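Local coordinates for DUF596 domain-containing protein (Neisseria meningitidis, PDB 2O5H) that is of unknown function and belongs to the DUF596 family, forming an alpha-beta dimer whose two subunits are joined by a disulfide, at residues T27-I41 against K51-L63. Numbering follows the deposited sequence. Where two conformers were deposited one is given.
Sequences TINYELPLSCLWSTI and KTEAFFILFKELL
Phe55 pushes its ring as a knob into the hole made by Leu34, Leu37, Trp38 and Ile41 on helix 34-41. With CG anti to the backbone N (chi1 173°), the ring presents an edge to that helix: CD1 meets the backbone N of Trp38 in the ring plane, and CE1 lies 3.7 Å from the carbonyl O of Leu34 and close to Leu37 CB. The six-membered ring of the Trp38 indole extends toward the start of 51-63. There CH2 comes within 3.5 Å of Lys51 CB, the two side chains crossing at about a right angle, while CE3 lies against Phe55 CB. Beyond CB the Lys51 chain turns off, and its NZ forms a salt bridge with Glu96.

Ile41 returns the interlock as a knob among Lys51, Ala54, Phe55 and Leu58. Its CG1 stands between the backbone N and the carbonyl carbon (chi1 57°); CD1 ends 3.3 Å from Lys51 O and also lies over the rim of one indole face. CG2 packs against Leu58 CD2 at 3.9 Å. Further along, Leu37 CD2 and Leu62 CD1 meet tip to tip, 3.7 Å apart. Leu62 also touches Thr27 and Ile28, so helix 20-30 joins the same apolar layer; Thr27 OG1, although beside the Leu62 methyls, is hydrogen-bonded to Asp23 O and Val24 O, within its own helix.

The axes of 34-41 and 51-63 pass 9.2 Å apart, with 123° between their directions. Cys36 points away from 51-63 and forms a disulfide with Cys36 of the second subunit. This is reciprocal knobs-into-holes packing between steeply crossed helices, here forming part of the buried helical core of an alpha-beta subunit behind its dimer interface.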
loop_
_atom_site.group_PDB
_atom_site.type_symbol
_atom_site.label_atom_id
_atom_site.label_comp_id
_atom_site.label_asym_id
_atom_site.label_seq_id
_atom_site.Cartn_x
_atom_site.Cartn_y
_atom_site.Cartn_z
ATOM N N THR A 27 5.721 -5.476 -5.626
ATOM C CA THR A 27 4.350 -5.001 -5.919
ATOM C C THR A 27 3.545 -6.028 -6.778
ATOM O O THR A 27 2.334 -6.189 -6.592
ATOM C CB THR A 27 4.401 -3.613 -6.603
ATOM O OG1 THR A 27 5.258 -3.725 -7.741
ATOM C CG2 THR A 27 4.997 -2.560 -5.615
ATOM N N ILE A 28 4.217 -6.729 -7.694
ATOM C CA ILE A 28 3.575 -7.830 -8.458
ATOM C C ILE A 28 3.154 -8.941 -7.493
ATOM O O ILE A 28 2.019 -9.465 -7.546
ATOM C CB ILE A 28 4.555 -8.449 -9.527
ATOM C CG1 ILE A 28 4.829 -7.468 -10.670
ATOM C CG2 ILE A 28 4.044 -9.833 -10.037
ATOM C CD1 ILE A 28 6.038 -7.909 -11.523
ATOM N N ASN A 29 4.052 -9.298 -6.583
ATOM C CA ASN A 29 3.751 -10.402 -5.666
ATOM C C ASN A 29 2.483 -10.216 -4.845
ATOM O O ASN A 29 1.733 -11.154 -4.661
ATOM C CB ASN A 29 4.907 -10.713 -4.723
ATOM C CG ASN A 29 4.697 -12.024 -3.982
ATOM O OD1 ASN A 29 4.659 -13.087 -4.593
ATOM N ND2 ASN A 29 4.509 -11.950 -2.667
ATOM N N TYR A 30 2.242 -9.004 -4.371
ATOM C CA TYR A 30 1.127 -8.759 -3.465
ATOM C C TYR A 30 -0.032 -8.013 -4.095
ATOM O O TYR A 30 -1.022 -7.719 -3.419
ATOM C CB TYR A 30 1.627 -8.010 -2.223
ATOM C CG TYR A 30 2.543 -8.888 -1.389
ATOM C CD1 TYR A 30 2.039 -9.991 -0.691
ATOM C CD2 TYR A 30 3.896 -8.629 -1.332
ATOM C CE1 TYR A 30 2.880 -10.826 0.055
ATOM C CE2 TYR A 30 4.756 -9.445 -0.588
ATOM C CZ TYR A 30 4.239 -10.540 0.097
ATOM O OH TYR A 30 5.081 -11.340 0.829
ATOM N N GLU A 31 0.115 -7.669 -5.379
ATOM C CA GLU A 31 -0.927 -6.976 -6.159
ATOM C C GLU A 31 -1.447 -5.766 -5.385
ATOM O O GLU A 31 -2.643 -5.613 -5.127
ATOM C CB GLU A 31 -2.009 -7.965 -6.665
ATOM C CG GLU A 31 -1.359 -9.075 -7.499
ATOM C CD GLU A 31 -2.303 -10.051 -8.187
ATOM O OE1 GLU A 31 -3.394 -10.350 -7.649
ATOM O OE2 GLU A 31 -1.894 -10.563 -9.267
ATOM N N LEU A 32 -0.495 -4.893 -5.061
ATOM C CA LEU A 32 -0.698 -3.731 -4.190
ATOM C C LEU A 32 -1.406 -2.569 -4.919
ATOM O O LEU A 32 -1.119 -2.325 -6.084
ATOM C CB LEU A 32 0.681 -3.253 -3.656
ATOM C CG LEU A 32 1.342 -4.231 -2.654
ATOM C CD1 LEU A 32 2.690 -3.657 -2.183
ATOM C CD2 LEU A 32 0.400 -4.464 -1.466
ATOM N N PRO A 33 -2.351 -1.869 -4.229
ATOM C CA PRO A 33 -3.015 -0.642 -4.761
ATOM C C PRO A 33 -2.002 0.468 -4.951
ATOM O O PRO A 33 -0.894 0.365 -4.432
ATOM C CB PRO A 33 -4.038 -0.277 -3.686
ATOM C CG PRO A 33 -3.503 -0.955 -2.439
ATOM C CD PRO A 33 -2.865 -2.238 -2.903
ATOM N N LEU A 34 -2.332 1.491 -5.747
ATOM C CA LEU A 34 -1.361 2.551 -6.005
ATOM C C LEU A 34 -0.879 3.215 -4.758
ATOM O O LEU A 34 0.278 3.609 -4.700
ATOM C CB LEU A 34 -1.912 3.641 -6.933
ATOM C CG LEU A 34 -2.355 3.164 -8.316
ATOM C CD1 LEU A 34 -2.848 4.431 -9.088
ATOM C CD2 LEU A 34 -1.203 2.518 -9.062
ATOM N N SER A 35 -1.747 3.346 -3.752
ATOM C CA SER A 35 -1.331 3.951 -2.477
ATOM C C SER A 35 -0.174 3.200 -1.813
ATOM O O SER A 35 0.607 3.789 -1.050
ATOM C CB SER A 35 -2.500 3.993 -1.511
ATOM O OG SER A 35 -2.898 2.671 -1.225
ATOM N N CYS A 36 -0.075 1.909 -2.100
ATOM C CA CYS A 36 1.025 1.079 -1.566
ATOM C C CYS A 36 2.236 1.074 -2.487
ATOM O O CYS A 36 3.341 0.755 -2.035
ATOM C CB CYS A 36 0.548 -0.356 -1.221
ATOM S SG CYS A 36 -0.687 -0.373 0.088
ATOM N N LEU A 37 2.054 1.430 -3.752
ATOM C CA LEU A 37 3.209 1.687 -4.594
ATOM C C LEU A 37 3.979 2.885 -4.076
ATOM O O LEU A 37 5.210 2.915 -4.194
ATOM C CB LEU A 37 2.802 1.943 -6.052
ATOM C CG LEU A 37 2.795 0.748 -7.003
ATOM C CD1 LEU A 37 2.012 -0.452 -6.497
ATOM C CD2 LEU A 37 2.373 1.200 -8.437
ATOM N N TRP A 38 3.245 3.914 -3.645
ATOM C CA TRP A 38 3.845 5.089 -3.001
ATOM C C TRP A 38 4.604 4.666 -1.737
ATOM O O TRP A 38 5.765 5.025 -1.550
ATOM C CB TRP A 38 2.775 6.141 -2.653
ATOM C CG TRP A 38 3.357 7.314 -1.899
ATOM C CD1 TRP A 38 3.302 7.557 -0.522
ATOM C CD2 TRP A 38 4.128 8.368 -2.466
ATOM N NE1 TRP A 38 3.987 8.719 -0.234
ATOM C CE2 TRP A 38 4.527 9.221 -1.402
ATOM C CE3 TRP A 38 4.535 8.678 -3.781
ATOM C CZ2 TRP A 38 5.319 10.369 -1.618
ATOM C CZ3 TRP A 38 5.284 9.835 -3.986
ATOM C CH2 TRP A 38 5.682 10.647 -2.914
ATOM N N SER A 39 3.960 3.876 -0.867
ATOM C CA SER A 39 4.632 3.366 0.337
ATOM C C SER A 39 5.923 2.556 0.011
ATOM O O SER A 39 6.923 2.658 0.721
ATOM C CB SER A 39 3.659 2.540 1.162
ATOM O OG SER A 39 2.590 3.381 1.581
ATOM N N THR A 40 5.886 1.784 -1.071
ATOM C CA THR A 40 7.030 1.002 -1.544
ATOM C C THR A 40 8.269 1.859 -1.855
ATOM O O THR A 40 9.422 1.444 -1.587
ATOM C CB THR A 40 6.625 0.180 -2.825
ATOM O OG1 THR A 40 5.552 -0.727 -2.512
ATOM C CG2 THR A 40 7.803 -0.632 -3.373
ATOM N N ILE A 41 8.040 3.065 -2.397
ATOM C CA ILE A 41 9.167 3.938 -2.775
ATOM C C ILE A 41 9.541 4.927 -1.649
ATOM O O ILE A 41 10.558 5.622 -1.731
ATOM C CB ILE A 41 8.973 4.633 -4.189
ATOM C CG1 ILE A 41 7.685 5.485 -4.301
ATOM C CG2 ILE A 41 9.010 3.608 -5.310
ATOM C CD1 ILE A 41 7.787 6.798 -3.528
ATOM N N LYS A 51 10.782 11.224 -4.482
ATOM C CA LYS A 51 9.835 10.126 -4.271
ATOM C C LYS A 51 8.817 10.060 -5.410
ATOM O O LYS A 51 8.544 8.985 -5.938
ATOM C CB LYS A 51 9.139 10.257 -2.913
ATOM C CG LYS A 51 9.997 9.778 -1.742
ATOM C CD LYS A 51 9.229 9.877 -0.441
ATOM C CE LYS A 51 9.316 11.349 0.036
ATOM N NZ LYS A 51 9.135 11.536 1.465
ATOM N N THR A 52 8.283 11.215 -5.784
ATOM C CA THR A 52 7.308 11.325 -6.902
ATOM C C THR A 52 7.936 10.775 -8.212
ATOM O O THR A 52 7.306 10.050 -8.959
ATOM C CB THR A 52 6.866 12.801 -7.108
ATOM O OG1 THR A 52 6.118 13.250 -5.965
ATOM C CG2 THR A 52 5.968 12.933 -8.347
ATOM N N GLU A 53 9.180 11.121 -8.481
ATOM C CA GLU A 53 9.877 10.577 -9.673
ATOM C C GLU A 53 10.046 9.047 -9.617
ATOM O O GLU A 53 9.845 8.369 -10.605
ATOM C CB GLU A 53 11.253 11.230 -9.862
ATOM C CG GLU A 53 11.175 12.721 -10.289
ATOM C CD GLU A 53 10.188 12.974 -11.432
ATOM O OE1 GLU A 53 10.312 12.304 -12.501
ATOM O OE2 GLU A 53 9.300 13.864 -11.253
ATOM N N ALA A 54 10.394 8.528 -8.450
ATOM C CA ALA A 54 10.490 7.089 -8.205
ATOM C C ALA A 54 9.131 6.413 -8.407
ATOM O O ALA A 54 9.020 5.363 -9.112
ATOM C CB ALA A 54 10.979 6.853 -6.803
ATOM N N PHE A 55 8.100 7.005 -7.810
ATOM C CA PHE A 55 6.779 6.481 -8.013
ATOM C C PHE A 55 6.441 6.317 -9.501
ATOM O O PHE A 55 5.970 5.259 -9.913
ATOM C CB PHE A 55 5.720 7.318 -7.285
ATOM C CG PHE A 55 4.301 6.899 -7.618
ATOM C CD1 PHE A 55 3.641 5.943 -6.838
ATOM C CD2 PHE A 55 3.621 7.478 -8.714
ATOM C CE1 PHE A 55 2.325 5.560 -7.128
ATOM C CE2 PHE A 55 2.318 7.087 -9.020
ATOM C CZ PHE A 55 1.676 6.135 -8.234
ATOM N N PHE A 56 6.656 7.357 -10.303
ATOM C CA PHE A 56 6.294 7.302 -11.718
ATOM C C PHE A 56 7.139 6.335 -12.519
ATOM O O PHE A 56 6.655 5.768 -13.499
ATOM C CB PHE A 56 6.265 8.718 -12.346
ATOM C CG PHE A 56 5.031 9.483 -11.981
ATOM C CD1 PHE A 56 3.765 8.998 -12.373
ATOM C CD2 PHE A 56 5.096 10.620 -11.189
ATOM C CE1 PHE A 56 2.609 9.668 -12.011
ATOM C CE2 PHE A 56 3.883 11.322 -10.822
ATOM C CZ PHE A 56 2.668 10.849 -11.246
ATOM N N ILE A 57 8.395 6.117 -12.126
ATOM C CA ILE A 57 9.212 5.125 -12.851
ATOM C C ILE A 57 8.631 3.721 -12.597
ATOM O O ILE A 57 8.522 2.902 -13.505
ATOM C CB ILE A 57 10.698 5.142 -12.421
ATOM C CG1 ILE A 57 11.347 6.468 -12.831
ATOM C CG2 ILE A 57 11.499 3.936 -13.044
ATOM C CD1 ILE A 57 12.593 6.780 -12.035
ATOM N N LEU A 58 8.244 3.462 -11.351
ATOM C CA LEU A 58 7.760 2.146 -10.978
ATOM C C LEU A 58 6.396 1.920 -11.643
ATOM O O LEU A 58 6.154 0.884 -12.247
ATOM C CB LEU A 58 7.645 2.033 -9.448
ATOM C CG LEU A 58 6.997 0.757 -8.829
ATOM C CD1 LEU A 58 7.772 -0.543 -9.237
ATOM C CD2 LEU A 58 6.967 0.931 -7.315
ATOM N N PHE A 59 5.519 2.898 -11.470
ATOM C CA PHE A 59 4.184 2.951 -12.079
ATOM C C PHE A 59 4.276 2.660 -13.577
ATOM O O PHE A 59 3.592 1.764 -14.085
ATOM C CB PHE A 59 3.679 4.354 -11.774
ATOM C CG PHE A 59 2.371 4.752 -12.373
ATOM C CD1 PHE A 59 1.175 4.430 -11.742
ATOM C CD2 PHE A 59 2.349 5.599 -13.500
ATOM C CE1 PHE A 59 -0.060 4.899 -12.268
ATOM C CE2 PHE A 59 1.142 6.072 -14.033
ATOM C CZ PHE A 59 -0.063 5.725 -13.408
ATOM N N LYS A 60 5.107 3.416 -14.297
ATOM C CA LYS A 60 5.231 3.213 -15.731
ATOM C C LYS A 60 5.800 1.844 -16.077
ATOM O O LYS A 60 5.377 1.227 -17.050
ATOM C CB LYS A 60 6.083 4.292 -16.415
ATOM C CG LYS A 60 5.416 5.659 -16.451
ATOM C CD LYS A 60 5.832 6.470 -17.651
ATOM C CE LYS A 60 7.351 6.702 -17.745
ATOM N NZ LYS A 60 7.911 7.387 -16.555
ATOM N N GLU A 61 6.749 1.345 -15.298
ATOM C CA GLU A 61 7.308 0.023 -15.658
ATOM C C GLU A 61 6.280 -1.120 -15.486
ATOM O O GLU A 61 6.209 -2.060 -16.305
ATOM C CB GLU A 61 8.567 -0.256 -14.854
ATOM C CG GLU A 61 9.320 -1.484 -15.273
ATOM C CD GLU A 61 9.999 -1.337 -16.643
ATOM O OE1 GLU A 61 9.916 -0.265 -17.289
ATOM O OE2 GLU A 61 10.641 -2.323 -17.070
ATOM N N LEU A 62 5.462 -1.021 -14.448
ATOM C CA LEU A 62 4.422 -2.003 -14.245
ATOM C C LEU A 62 3.386 -1.938 -15.358
ATOM O O LEU A 62 2.947 -2.991 -15.845
ATOM C CB LEU A 62 3.766 -1.815 -12.878
ATOM C CG LEU A 62 4.684 -2.067 -11.685
ATOM C CD1 LEU A 62 4.059 -1.390 -10.440
ATOM C CD2 LEU A 62 4.833 -3.544 -11.446
ATOM N N LEU A 63 2.998 -0.722 -15.756
ATOM C CA LEU A 63 2.058 -0.543 -16.879
ATOM C C LEU A 63 2.661 -1.102 -18.162
ATOM O O LEU A 63 1.991 -1.853 -18.881
ATOM C CB LEU A 63 1.653 0.923 -17.066
ATOM C CG LEU A 63 0.833 1.587 -15.950
ATOM C CD1 LEU A 63 0.820 3.124 -16.148
ATOM C CD2 LEU A 63 -0.578 1.003 -15.905
#